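PDB 5DBN: acetate CoA-transferase subunit beta from Escherichia coli DH5[alpha], which catalyses, as part of acetate CoA-transferase, the transfer of coenzyme A from acetyl-CoA to acetoacetate and other short-chain fatty acids through a covalent enzyme-CoA intermediate. Local coordinates for residues Leu43-Glu46 with Asn47-Gly51. Numbering follows the deposited sequence.
Sequences LQSE and NGFLG
S45 and F49 form an antiparallel, hydrogen-bonded pair closed by a type I turn, S45 to G48 with E46 and N47 in its middle, and a G1 beta bulge in which G48 and F49 both face S45: S45 O accepts from F49 N and G48 N, the latter at 2.9 Å from above the carbonyl plane. S45 N returns an almost straight bond to F49 O (2.9 Å, 174°), and G51 N bonds to L43 O where the chain, turning at L50, enters strand 51-53. G48 and G51 both have positive phi, where a CB would press on the preceding carbonyl oxygen, so glycine suits each. On one face, S45 CB lies over the F49 ring in a CH-pi contact, offset toward the rim at CZ; F49 CG, set between its backbone N and carbonyl carbon (chi1 59°), brings the ring there. With S45 OG swung opposite the backbone N (chi1 -160°), the hydroxyl gives its proton to N47 OD1, 2.5 Å away and in the amide plane. N47 ND2 bonds in turn to V63 O, so both ends of the amide are held. Were N47 replaced by alanine, the S45 hydroxyl and V63 O would probably lose their amide partner and the turn a side-chain tie. On the other face, L50 CD2 packs on Q44 CG at 3.3 Å, while Q44 OE1 accepts from N22 ND2 and Q44 NE2 bonds to S84 OG. E46, the predicted active-site glutamate, directs its CB away overall from the returning chain. Backbone bonds and the S45-N47 bond thus set the turn, and N22, bonded to both Q44 and E46 OE1, probably positions the glutamate.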
ATOM      1  N   LEU B  43     -22.122   1.091   3.254  1.00 23.54           N
ATOM      2  CA  LEU B  43     -21.452   1.031   4.547  1.00 24.03           C
ATOM      3  C   LEU B  43     -20.081   0.374   4.441  1.00 23.45           C
ATOM      4  O   LEU B  43     -19.933  -0.697   3.849  1.00 23.34           O
ATOM      5  CB  LEU B  43     -22.320   0.280   5.560  1.00 25.13           C
ATOM      6  CG  LEU B  43     -23.611   0.992   5.962  1.00 26.71           C
ATOM      7  CD1 LEU B  43     -24.462   0.077   6.824  1.00 28.83           C
ATOM      8  CD2 LEU B  43     -23.306   2.275   6.712  1.00 21.60           C
ATOM      9  N   GLN B  44     -19.089   1.033   5.030  1.00 23.22           N
ATOM     10  CA  GLN B  44     -17.715   0.548   5.040  1.00 22.51           C
ATOM     11  C   GLN B  44     -17.399  -0.048   6.407  1.00 23.43           C
ATOM     12  O   GLN B  44     -17.724   0.540   7.439  1.00 23.11           O
ATOM     13  CB  GLN B  44     -16.747   1.692   4.706  1.00 20.40           C
ATOM     14  CG  GLN B  44     -15.331   1.253   4.338  1.00 19.40           C
ATOM     15  CD  GLN B  44     -14.399   1.141   5.535  1.00 18.91           C
ATOM     16  OE1 GLN B  44     -14.808   1.314   6.683  1.00 18.34           O
ATOM     17  NE2 GLN B  44     -13.132   0.853   5.264  1.00 19.00           N
ATOM     18  N   SER B  45     -16.771  -1.220   6.405  1.00 24.75           N
ATOM     19  CA  SER B  45     -16.390  -1.898   7.640  1.00 26.42           C
ATOM     20  C   SER B  45     -14.867  -1.883   7.772  1.00 27.78           C
ATOM     21  O   SER B  45     -14.156  -2.297   6.856  1.00 26.51           O
ATOM     22  CB  SER B  45     -16.931  -3.331   7.653  1.00 27.21           C
ATOM     23  OG  SER B  45     -16.993  -3.850   8.972  1.00 27.56           O
ATOM     24  N   GLU B  46     -14.381  -1.386   8.909  1.00 31.03           N
ATOM     25  CA  GLU B  46     -12.948  -1.173   9.127  1.00 33.20           C
ATOM     26  C   GLU B  46     -12.118  -2.429   8.884  1.00 32.28           C
ATOM     27  O   GLU B  46     -11.004  -2.356   8.366  1.00 30.99           O
ATOM     28  CB  GLU B  46     -12.690  -0.676  10.553  1.00 36.77           C
ATOM     29  CG  GLU B  46     -13.364   0.635  10.899  1.00 39.88           C
ATOM     30  CD  GLU B  46     -14.734   0.445  11.521  1.00 42.82           C
ATOM     31  OE1 GLU B  46     -15.656  -0.003  10.806  1.00 43.39           O
ATOM     32  OE2 GLU B  46     -14.883   0.737  12.728  1.00 44.31           O
ATOM     33  N   ASN B  47     -12.665  -3.581   9.265  1.00 32.02           N
ATOM     34  CA  ASN B  47     -11.946  -4.845   9.140  1.00 31.27           C
ATOM     35  C   ASN B  47     -11.729  -5.263   7.683  1.00 30.39           C
ATOM     36  O   ASN B  47     -11.078  -6.274   7.416  1.00 31.29           O
ATOM     37  CB  ASN B  47     -12.675  -5.949   9.918  1.00 32.16           C
ATOM     38  CG  ASN B  47     -14.160  -5.989   9.634  1.00 31.85           C
ATOM     39  OD1 ASN B  47     -14.769  -4.970   9.309  1.00 31.03           O
ATOM     40  ND2 ASN B  47     -14.758  -7.166   9.782  1.00 32.75           N
ATOM     41  N   GLY B  48     -12.277  -4.489   6.747  1.00 29.16           N
ATOM     42  CA  GLY B  48     -11.841  -4.546   5.361  1.00 27.93           C
ATOM     43  C   GLY B  48     -12.857  -4.957   4.312  1.00 27.87           C
ATOM     44  O   GLY B  48     -12.611  -5.893   3.553  1.00 28.14           O
ATOM     45  N   PHE B  49     -13.989  -4.262   4.248  1.00 27.82           N
ATOM     46  CA  PHE B  49     -14.896  -4.430   3.114  1.00 26.95           C
ATOM     47  C   PHE B  49     -15.931  -3.313   2.991  1.00 25.76           C
ATOM     48  O   PHE B  49     -16.236  -2.612   3.957  1.00 24.95           O
ATOM     49  CB  PHE B  49     -15.599  -5.792   3.187  1.00 27.47           C
ATOM     50  CG  PHE B  49     -16.404  -6.014   4.436  1.00 27.08           C
ATOM     51  CD1 PHE B  49     -15.811  -6.530   5.575  1.00 27.16           C
ATOM     52  CD2 PHE B  49     -17.763  -5.751   4.456  1.00 27.05           C
ATOM     53  CE1 PHE B  49     -16.551  -6.753   6.719  1.00 27.90           C
ATOM     54  CE2 PHE B  49     -18.509  -5.974   5.597  1.00 27.69           C
ATOM     55  CZ  PHE B  49     -17.903  -6.477   6.730  1.00 27.91           C
ATOM     56  N   LEU B  50     -16.437  -3.148   1.772  1.00 25.92           N
ATOM     57  CA  LEU B  50     -17.503  -2.199   1.469  1.00 25.71           C
ATOM     58  C   LEU B  50     -18.779  -2.947   1.114  1.00 27.87           C
ATOM     59  O   LEU B  50     -18.730  -4.013   0.496  1.00 29.40           O
ATOM     60  CB  LEU B  50     -17.098  -1.278   0.317  1.00 24.35           C
ATOM     61  CG  LEU B  50     -16.125  -0.152   0.663  1.00 22.46           C
ATOM     62  CD1 LEU B  50     -15.465   0.388  -0.589  1.00 22.63           C
ATOM     63  CD2 LEU B  50     -16.857   0.958   1.393  1.00 21.02           C
ATOM     64  N   GLY B  51     -19.917  -2.380   1.499  1.00 27.92           N
ATOM     65  CA  GLY B  51     -21.206  -2.988   1.237  1.00 29.39           C
ATOM     66  C   GLY B  51     -21.703  -3.785   2.427  1.00 31.19           C
ATOM     67  O   GLY B  51     -22.331  -4.833   2.263  1.00 33.19           O
TER